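PDB 5NPY: flagellar basal body protein, which probably builds part of the flagellar hook of Helicobacter pylori, the flexible joint that passes torque from the motor to the filament. Local coordinates for residues Ile484-Val489 with Phe554-His559; Val502-Ile507 with Leu544-Glu549. One frame throughout, in Å; residues are numbered along the deposited sequence.

Contact 1 (Ile484-Val489 with Phe554-His559)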
ATOM      1  N   ILE A 484     -23.720   5.573  17.080  1.00 53.20           N
ATOM      2  CA  ILE A 484     -24.667   4.472  17.160  1.00 43.05           C
ATOM      3  C   ILE A 484     -25.592   4.632  15.961  1.00 49.85           C
ATOM      4  O   ILE A 484     -26.456   5.515  15.947  1.00 56.83           O
ATOM      5  CB  ILE A 484     -25.454   4.468  18.472  1.00 36.74           C
ATOM      6  CG1 ILE A 484     -24.513   4.291  19.666  1.00 35.10           C
ATOM      7  CG2 ILE A 484     -26.523   3.388  18.447  1.00 46.51           C
ATOM      8  CD1 ILE A 484     -25.214   3.737  20.915  1.00 34.57           C
ATOM      9  N   GLU A 485     -25.407   3.788  14.949  1.00 54.80           N
ATOM     10  CA  GLU A 485     -26.183   3.873  13.720  1.00 57.01           C
ATOM     11  C   GLU A 485     -27.644   3.527  13.972  1.00 51.75           C
ATOM     12  O   GLU A 485     -28.022   2.992  15.020  1.00 49.58           O
ATOM     13  CB  GLU A 485     -25.617   2.932  12.654  1.00 71.60           C
ATOM     14  CG  GLU A 485     -24.413   3.505  11.949  1.00 84.89           C
ATOM     15  CD  GLU A 485     -24.618   4.964  11.598  1.00 91.27           C
ATOM     16  OE1 GLU A 485     -25.542   5.264  10.808  1.00 95.79           O
ATOM     17  OE2 GLU A 485     -23.869   5.810  12.131  1.00 91.89           O
ATOM     18  N   GLU A 486     -28.472   3.821  12.971  1.00 52.82           N
ATOM     19  CA  GLU A 486     -29.881   3.458  13.044  1.00 61.43           C
ATOM     20  C   GLU A 486     -30.094   1.946  13.092  1.00 56.45           C
ATOM     21  O   GLU A 486     -31.224   1.501  13.335  1.00 48.79           O
ATOM     22  CB  GLU A 486     -30.645   4.067  11.863  1.00 65.03           C
ATOM     23  CG  GLU A 486     -30.700   5.589  11.869  1.00 74.16           C
ATOM     24  CD  GLU A 486     -31.784   6.142  10.957  1.00 77.87           C
ATOM     25  OE1 GLU A 486     -32.342   7.214  11.276  1.00 79.82           O
ATOM     26  OE2 GLU A 486     -32.084   5.498   9.927  1.00 75.06           O
ATOM     27  N   ASN A 487     -29.043   1.154  12.881  1.00 50.83           N
ATOM     28  CA  ASN A 487     -29.090  -0.291  13.041  1.00 50.18           C
ATOM     29  C   ASN A 487     -28.573  -0.756  14.391  1.00 43.78           C
ATOM     30  O   ASN A 487     -28.414  -1.958  14.597  1.00 41.24           O
ATOM     31  CB  ASN A 487     -28.297  -0.962  11.927  1.00 57.12           C
ATOM     32  CG  ASN A 487     -29.116  -1.131  10.672  1.00 77.67           C
ATOM     33  OD1 ASN A 487     -28.791  -1.947   9.821  1.00 87.85           O
ATOM     34  ND2 ASN A 487     -30.204  -0.369  10.558  1.00 78.10           N
ATOM     35  N   GLY A 488     -28.303   0.161  15.315  1.00 50.69           N
ATOM     36  CA  GLY A 488     -27.788  -0.220  16.611  1.00 50.32           C
ATOM     37  C   GLY A 488     -26.317  -0.543  16.638  1.00 45.68           C
ATOM     38  O   GLY A 488     -25.792  -0.857  17.711  1.00 50.49           O
ATOM     39  N   VAL A 489     -25.628  -0.451  15.502  1.00 46.35           N
ATOM     40  CA  VAL A 489     -24.210  -0.769  15.454  1.00 43.89           C
ATOM     41  C   VAL A 489     -23.417   0.352  16.112  1.00 47.86           C
ATOM     42  O   VAL A 489     -23.588   1.535  15.786  1.00 55.15           O
ATOM     43  CB  VAL A 489     -23.770  -1.009  14.002  1.00 34.30           C
ATOM     44  CG1 VAL A 489     -22.261  -1.237  13.929  1.00 30.15           C
ATOM     45  CG2 VAL A 489     -24.514  -2.206  13.429  1.00 36.77           C
ATOM     46  N   PHE A 554     -37.377  -4.998  11.385  1.00 49.30           N
ATOM     47  CA  PHE A 554     -38.614  -4.401  11.799  1.00 47.80           C
ATOM     48  C   PHE A 554     -38.581  -3.015  12.385  1.00 55.05           C
ATOM     49  O   PHE A 554     -39.594  -2.502  12.785  1.00 51.19           O
ATOM     50  CB  PHE A 554     -39.247  -5.348  12.806  1.00 45.63           C
ATOM     51  CG  PHE A 554     -39.080  -6.790  12.465  1.00 46.53           C
ATOM     52  CD1 PHE A 554     -39.616  -7.296  11.326  1.00 51.49           C
ATOM     53  CD2 PHE A 554     -38.359  -7.628  13.266  1.00 57.75           C
ATOM     54  CE1 PHE A 554     -39.450  -8.610  10.990  1.00 54.21           C
ATOM     55  CE2 PHE A 554     -38.192  -8.948  12.946  1.00 56.96           C
ATOM     56  CZ  PHE A 554     -38.744  -9.441  11.805  1.00 55.30           C
ATOM     57  N   GLY A 555     -37.426  -2.392  12.428  1.00 59.28           N
ATOM     58  CA  GLY A 555     -37.374  -1.076  12.995  1.00 58.01           C
ATOM     59  C   GLY A 555     -36.071  -0.377  12.795  1.00 62.44           C
ATOM     60  O   GLY A 555     -35.284  -0.744  11.959  1.00 64.37           O
ATOM     61  N   LYS A 556     -35.867   0.653  13.589  1.00 62.77           N
ATOM     62  CA  LYS A 556     -34.665   1.471  13.558  1.00 59.84           C
ATOM     63  C   LYS A 556     -34.379   1.966  14.969  1.00 57.06           C
ATOM     64  O   LYS A 556     -35.306   2.255  15.732  1.00 59.93           O
ATOM     65  CB  LYS A 556     -34.828   2.651  12.589  1.00 63.25           C
ATOM     66  CG  LYS A 556     -35.273   3.955  13.239  1.00 73.40           C
ATOM     67  CD  LYS A 556     -35.970   4.875  12.247  1.00 85.07           C
ATOM     68  CE  LYS A 556     -35.132   5.076  10.997  1.00 96.02           C
ATOM     69  NZ  LYS A 556     -35.932   5.609   9.856  1.00102.73           N
ATOM     70  N   ILE A 557     -33.096   2.053  15.312  1.00 46.64           N
ATOM     71  CA  ILE A 557     -32.653   2.554  16.607  1.00 42.00           C
ATOM     72  C   ILE A 557     -32.260   4.015  16.455  1.00 41.00           C
ATOM     73  O   ILE A 557     -31.546   4.378  15.514  1.00 44.86           O
ATOM     74  CB  ILE A 557     -31.478   1.722  17.152  1.00 34.43           C
ATOM     75  CG1 ILE A 557     -31.932   0.293  17.439  1.00 38.09           C
ATOM     76  CG2 ILE A 557     -30.936   2.344  18.406  1.00 29.98           C
ATOM     77  CD1 ILE A 557     -30.902  -0.555  18.184  1.00 40.98           C
ATOM     78  N   ARG A 558     -32.715   4.857  17.378  1.00 39.00           N
ATOM     79  CA  ARG A 558     -32.490   6.298  17.304  1.00 46.72           C
ATOM     80  C   ARG A 558     -31.648   6.752  18.495  1.00 58.16           C
ATOM     81  O   ARG A 558     -32.135   6.781  19.632  1.00 58.53           O
ATOM     82  CB  ARG A 558     -33.823   7.036  17.252  1.00 52.91           C
ATOM     83  CG  ARG A 558     -34.603   6.773  15.973  1.00 63.60           C
ATOM     84  CD  ARG A 558     -36.014   7.343  16.062  1.00 76.78           C
ATOM     85  NE  ARG A 558     -36.007   8.783  16.320  1.00 83.24           N
ATOM     86  CZ  ARG A 558     -37.032   9.596  16.084  1.00 88.34           C
ATOM     87  NH1 ARG A 558     -38.160   9.115  15.577  1.00 91.75           N
ATOM     88  NH2 ARG A 558     -36.927  10.893  16.351  1.00 87.47           N
ATOM     89  N   HIS A 559     -30.391   7.115  18.230  1.00 56.39           N
ATOM     90  CA  HIS A 559     -29.479   7.538  19.287  1.00 51.35           C
ATOM     91  C   HIS A 559     -29.872   8.916  19.820  1.00 59.31           C
ATOM     92  O   HIS A 559     -30.225   9.824  19.058  1.00 57.61           O
ATOM     93  CB  HIS A 559     -28.041   7.554  18.760  1.00 46.78           C
ATOM     94  CG  HIS A 559     -26.993   7.645  19.828  1.00 51.03           C
ATOM     95  ND1 HIS A 559     -25.687   7.993  19.557  1.00 53.18           N
ATOM     96  CD2 HIS A 559     -27.054   7.432  21.164  1.00 53.31           C
ATOM     97  CE1 HIS A 559     -24.989   7.999  20.680  1.00 50.10           C
ATOM     98  NE2 HIS A 559     -25.794   7.659  21.670  1.00 51.57           N
TER
HETATM   99  O   HOH W   1     -29.341   6.156  15.985  1.00 61.07           O

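Contact 2 (Val502-Ile507 with Leu544-Glu549)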
ATOM      1  N   VAL A 502     -17.656  -1.787  17.676  1.00 38.78           N
ATOM      2  CA  VAL A 502     -17.309  -2.652  18.803  1.00 43.44           C
ATOM      3  C   VAL A 502     -18.466  -3.515  19.279  1.00 42.21           C
ATOM      4  O   VAL A 502     -18.226  -4.529  19.952  1.00 42.16           O
ATOM      5  CB  VAL A 502     -16.752  -1.815  19.978  1.00 41.31           C
ATOM      6  CG1 VAL A 502     -15.614  -0.922  19.505  1.00 37.84           C
ATOM      7  CG2 VAL A 502     -17.857  -0.975  20.615  1.00 41.98           C
ATOM      8  N   ALA A 503     -19.720  -3.167  18.977  1.00 52.02           N
ATOM      9  CA  ALA A 503     -20.891  -3.877  19.481  1.00 43.54           C
ATOM     10  C   ALA A 503     -22.109  -3.470  18.660  1.00 44.73           C
ATOM     11  O   ALA A 503     -22.033  -2.604  17.783  1.00 38.13           O
ATOM     12  CB  ALA A 503     -21.122  -3.589  20.970  1.00 34.53           C
ATOM     13  N   ARG A 504     -23.237  -4.128  18.943  1.00 44.88           N
ATOM     14  CA  ARG A 504     -24.538  -3.630  18.515  1.00 40.22           C
ATOM     15  C   ARG A 504     -25.568  -3.963  19.577  1.00 40.21           C
ATOM     16  O   ARG A 504     -25.418  -4.934  20.322  1.00 35.49           O
ATOM     17  CB  ARG A 504     -24.992  -4.198  17.168  1.00 37.17           C
ATOM     18  CG  ARG A 504     -25.534  -5.617  17.214  1.00 32.90           C
ATOM     19  CD  ARG A 504     -25.800  -6.095  15.799  1.00 32.54           C
ATOM     20  NE  ARG A 504     -26.842  -5.289  15.157  1.00 40.14           N
ATOM     21  CZ  ARG A 504     -27.037  -5.217  13.845  1.00 36.32           C
ATOM     22  NH1 ARG A 504     -26.250  -5.882  13.009  1.00 41.12           N
ATOM     23  NH2 ARG A 504     -28.008  -4.465  13.366  1.00 35.79           N
ATOM     24  N   ILE A 505     -26.609  -3.134  19.641  1.00 44.84           N
ATOM     25  CA  ILE A 505     -27.677  -3.308  20.620  1.00 38.73           C
ATOM     26  C   ILE A 505     -28.546  -4.489  20.215  1.00 38.59           C
ATOM     27  O   ILE A 505     -29.015  -4.575  19.072  1.00 37.10           O
ATOM     28  CB  ILE A 505     -28.516  -2.026  20.737  1.00 38.17           C
ATOM     29  CG1 ILE A 505     -27.631  -0.824  21.075  1.00 35.96           C
ATOM     30  CG2 ILE A 505     -29.607  -2.195  21.799  1.00 37.10           C
ATOM     31  CD1 ILE A 505     -27.043  -0.866  22.469  1.00 34.55           C
ATOM     32  N   GLY A 506     -28.765  -5.404  21.156  1.00 35.81           N
ATOM     33  CA  GLY A 506     -29.709  -6.481  20.921  1.00 26.28           C
ATOM     34  C   GLY A 506     -31.108  -5.952  20.648  1.00 35.09           C
ATOM     35  O   GLY A 506     -31.567  -4.984  21.266  1.00 30.57           O
ATOM     36  N   ILE A 507     -31.778  -6.585  19.683  1.00 30.27           N
ATOM     37  CA  ILE A 507     -33.172  -6.322  19.350  1.00 33.57           C
ATOM     38  C   ILE A 507     -33.821  -7.666  19.058  1.00 38.09           C
ATOM     39  O   ILE A 507     -33.267  -8.476  18.310  1.00 37.71           O
ATOM     40  CB  ILE A 507     -33.326  -5.376  18.140  1.00 26.85           C
ATOM     41  CG1 ILE A 507     -32.849  -3.966  18.473  1.00 33.98           C
ATOM     42  CG2 ILE A 507     -34.780  -5.307  17.689  1.00 31.32           C
ATOM     43  CD1 ILE A 507     -33.840  -3.161  19.302  1.00 36.78           C
ATOM     44  N   LEU A 544     -34.612 -12.857  15.968  1.00 52.32           N
ATOM     45  CA  LEU A 544     -33.431 -12.003  15.927  1.00 49.97           C
ATOM     46  C   LEU A 544     -33.730 -10.753  15.116  1.00 48.95           C
ATOM     47  O   LEU A 544     -34.297 -10.832  14.024  1.00 52.45           O
ATOM     48  CB  LEU A 544     -32.257 -12.768  15.316  1.00 50.70           C
ATOM     49  CG  LEU A 544     -30.830 -12.422  15.739  1.00 47.02           C
ATOM     50  CD1 LEU A 544     -30.624 -12.763  17.193  1.00 37.56           C
ATOM     51  CD2 LEU A 544     -29.830 -13.179  14.873  1.00 48.30           C
ATOM     52  N   GLY A 545     -33.354  -9.596  15.664  1.00 41.57           N
ATOM     53  CA  GLY A 545     -33.853  -8.328  15.152  1.00 42.93           C
ATOM     54  C   GLY A 545     -33.371  -7.969  13.764  1.00 43.56           C
ATOM     55  O   GLY A 545     -33.988  -7.123  13.109  1.00 41.11           O
ATOM     56  N   TRP A 546     -32.302  -8.606  13.295  1.00 43.26           N
ATOM     57  CA  TRP A 546     -31.612  -8.222  12.075  1.00 41.04           C
ATOM     58  C   TRP A 546     -31.489  -9.423  11.150  1.00 47.76           C
ATOM     59  O   TRP A 546     -31.422 -10.568  11.605  1.00 52.16           O
ATOM     60  CB  TRP A 546     -30.218  -7.662  12.390  1.00 30.80           C
ATOM     61  CG  TRP A 546     -29.432  -8.512  13.376  1.00 40.88           C
ATOM     62  CD1 TRP A 546     -28.756  -9.679  13.112  1.00 38.10           C
ATOM     63  CD2 TRP A 546     -29.247  -8.255  14.778  1.00 38.93           C
ATOM     64  NE1 TRP A 546     -28.162 -10.155  14.259  1.00 35.41           N
ATOM     65  CE2 TRP A 546     -28.444  -9.303  15.295  1.00 44.05           C
ATOM     66  CE3 TRP A 546     -29.682  -7.248  15.644  1.00 31.16           C
ATOM     67  CZ2 TRP A 546     -28.061  -9.360  16.641  1.00 42.53           C
ATOM     68  CZ3 TRP A 546     -29.301  -7.305  16.974  1.00 36.18           C
ATOM     69  CH2 TRP A 546     -28.502  -8.356  17.462  1.00 39.22           C
ATOM     70  N   ASP A 547     -31.430  -9.147   9.848  1.00 56.33           N
ATOM     71  CA  ASP A 547     -31.383 -10.188   8.824  1.00 66.95           C
ATOM     72  C   ASP A 547     -29.956 -10.718   8.664  1.00 79.31           C
ATOM     73  O   ASP A 547     -29.054 -10.402   9.445  1.00 81.78           O
ATOM     74  CB  ASP A 547     -31.937  -9.648   7.509  1.00 65.55           C
ATOM     75  CG  ASP A 547     -31.519  -8.210   7.245  1.00 68.41           C
ATOM     76  OD1 ASP A 547     -32.105  -7.581   6.340  1.00 61.55           O
ATOM     77  OD2 ASP A 547     -30.617  -7.703   7.949  1.00 76.57           O
ATOM     78  N   GLU A 548     -29.732 -11.552   7.644  1.00 88.66           N
ATOM     79  CA  GLU A 548     -28.380 -12.026   7.367  1.00 97.31           C
ATOM     80  C   GLU A 548     -27.470 -10.900   6.896  1.00 99.43           C
ATOM     81  O   GLU A 548     -26.248 -11.002   7.052  1.00103.35           O
ATOM     82  CB  GLU A 548     -28.396 -13.146   6.325  1.00103.61           C
ATOM     83  CG  GLU A 548     -29.150 -14.407   6.744  1.00112.08           C
ATOM     84  CD  GLU A 548     -30.638 -14.348   6.420  1.00119.63           C
ATOM     85  OE1 GLU A 548     -31.282 -13.319   6.723  1.00123.27           O
ATOM     86  OE2 GLU A 548     -31.165 -15.334   5.856  1.00119.12           O
ATOM     87  N   GLU A 549     -28.017  -9.797   6.436  1.00 96.36           N
ATOM     88  CA  GLU A 549     -27.129  -8.727   6.048  1.00 98.52           C
ATOM     89  C   GLU A 549     -26.678  -7.892   7.228  1.00 94.81           C
ATOM     90  O   GLU A 549     -25.690  -7.173   7.147  1.00101.37           O
ATOM     91  CB  GLU A 549     -27.803  -7.814   5.056  1.00107.56           C
ATOM     92  CG  GLU A 549     -28.791  -8.514   4.184  1.00119.51           C
ATOM     93  CD  GLU A 549     -29.778  -7.556   3.609  1.00129.77           C
ATOM     94  OE1 GLU A 549     -29.347  -6.634   2.887  1.00133.30           O
ATOM     95  OE2 GLU A 549     -30.980  -7.701   3.886  1.00133.35           O
TER

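Contact 1 (Ile484-Val489 with Phe554-His559)
Glu486 and Ile557 join a tight hairpin turn to the strand that closes the modelled C-terminal end of the chain. The turn, type I from Glu485 to Gly488, reverses strand 477-484 into strand 489-494, and its flank lies against 555-559, an outermost strand, within this chain, of a four-stranded antiparallel sheet. One direct hydrogen bond spans the gap, from Ile557 N to Glu486 O, 2.8 Å long and nearly straight at 170°. Beside it, Glu486 CA approaches Ile557 O at 3.1 Å in a CA-H...O contact. A water links Ile484 O, Ile557 O and His559 N, donating to the two carbonyls and accepting from the amide. Ile557 is the packed centre: its CD1 reaches Gly488 CA at 3.5 Å, and the same residue also packs on Tyr91 and Ile507. Further along, Ile484 crosses His559 at about a right angle and sets CG1 over the middle of one imidazole face, 3.9 Å from the centroid. CG of His559 is anti to the backbone N (chi1 -166°) and lies 3.8 Å from Ile484 CB; the ring's NE2 is held by the carbonyl of Glu86. The outer side is looser. Glu486 and Lys556 run side by side, pointing the same way, yet their salt bridge is long, OE2 to NZ 3.9 Å, and the carboxylate lies closer to the methylene CE. The chemistry implies that backbone bonds, water and apolar packing fix the turn on the strand, while the long charged pair on the more open side probably adds little.

Contact 2 (Val502-Ile507 with Leu544-Glu549)
Arg504 lays its side chain across one face of the Trp546 indole, the two running past each other in opposite directions. CB leaves the strand toward the opposing loop. CG, placed between the backbone N and the carbonyl carbon (chi1 78°), meets the outer ring atom CH2 of Trp546 at 4.0 Å. CD then sits almost squarely over the six-membered ring, 3.8 Å from its centroid, in a CH-pi contact. The chain bends at chi3, and NE comes down toward the rim, 3.5 Å from Trp546 CE3. CZ follows above the CE3 and CD2 atoms, with the guanidinium stacked on the indole and the planes 21° apart; this is an off-centre cation-pi contact, with CZ 4.3 Å from the six-membered centroid. At the tip, NH1 lies by Trp546 CG and donates to the carbonyl of Leu169, while NH2 nears Trp546 CB and makes a weak bond to Asn487 O.

Strand 499-509 carries the arginine in the beta-rich part of the chain that includes the D1 sequence family shared by FlgE, FlgF and FlgG, and Val502 and Ala503 form a classic beta bulge opposite Ile490. The tryptophan belongs to the loop that leaves strand 543-544 on the way to strand 555-559.

Leu544 CG lies 3.7 Å above the opposite indole face, offset toward the rim, making a sandwich with the arginine. At the ring's edge, near its plane, Ile505 O lies 3.5 Å from CZ3, and Gly506 CA approaches the same atom. Trp546 NE1 is bonded to Gly171 O, which anchors the indole's other side. Gly545 N makes a weak, bent bond to Ile507 O, and Ile507 CG2 touches Gly545 CA.

The chain forms strand 87-93 near its modelled N terminus and, much later, the turn 484-489; then come strand 499-509 with residues 502-507, the loop 544-549, and strand 555-559, the last one modelled. Contact 2 closes the inner loop between 502-507 and 544-549, and contact 1 closes the outer one between 484-489 and 554-559, so contact 2 is nested within it. Their centres are about 9 Å apart and they meet directly: Gly488 O probably accepts a hydrogen bond from Ile505 N, and Ile557 CD1 packs on Ile505 CB. Together they bind the 477-494 hairpin, strand 499-509 and strand 555-559, which pairs with strand 87-93.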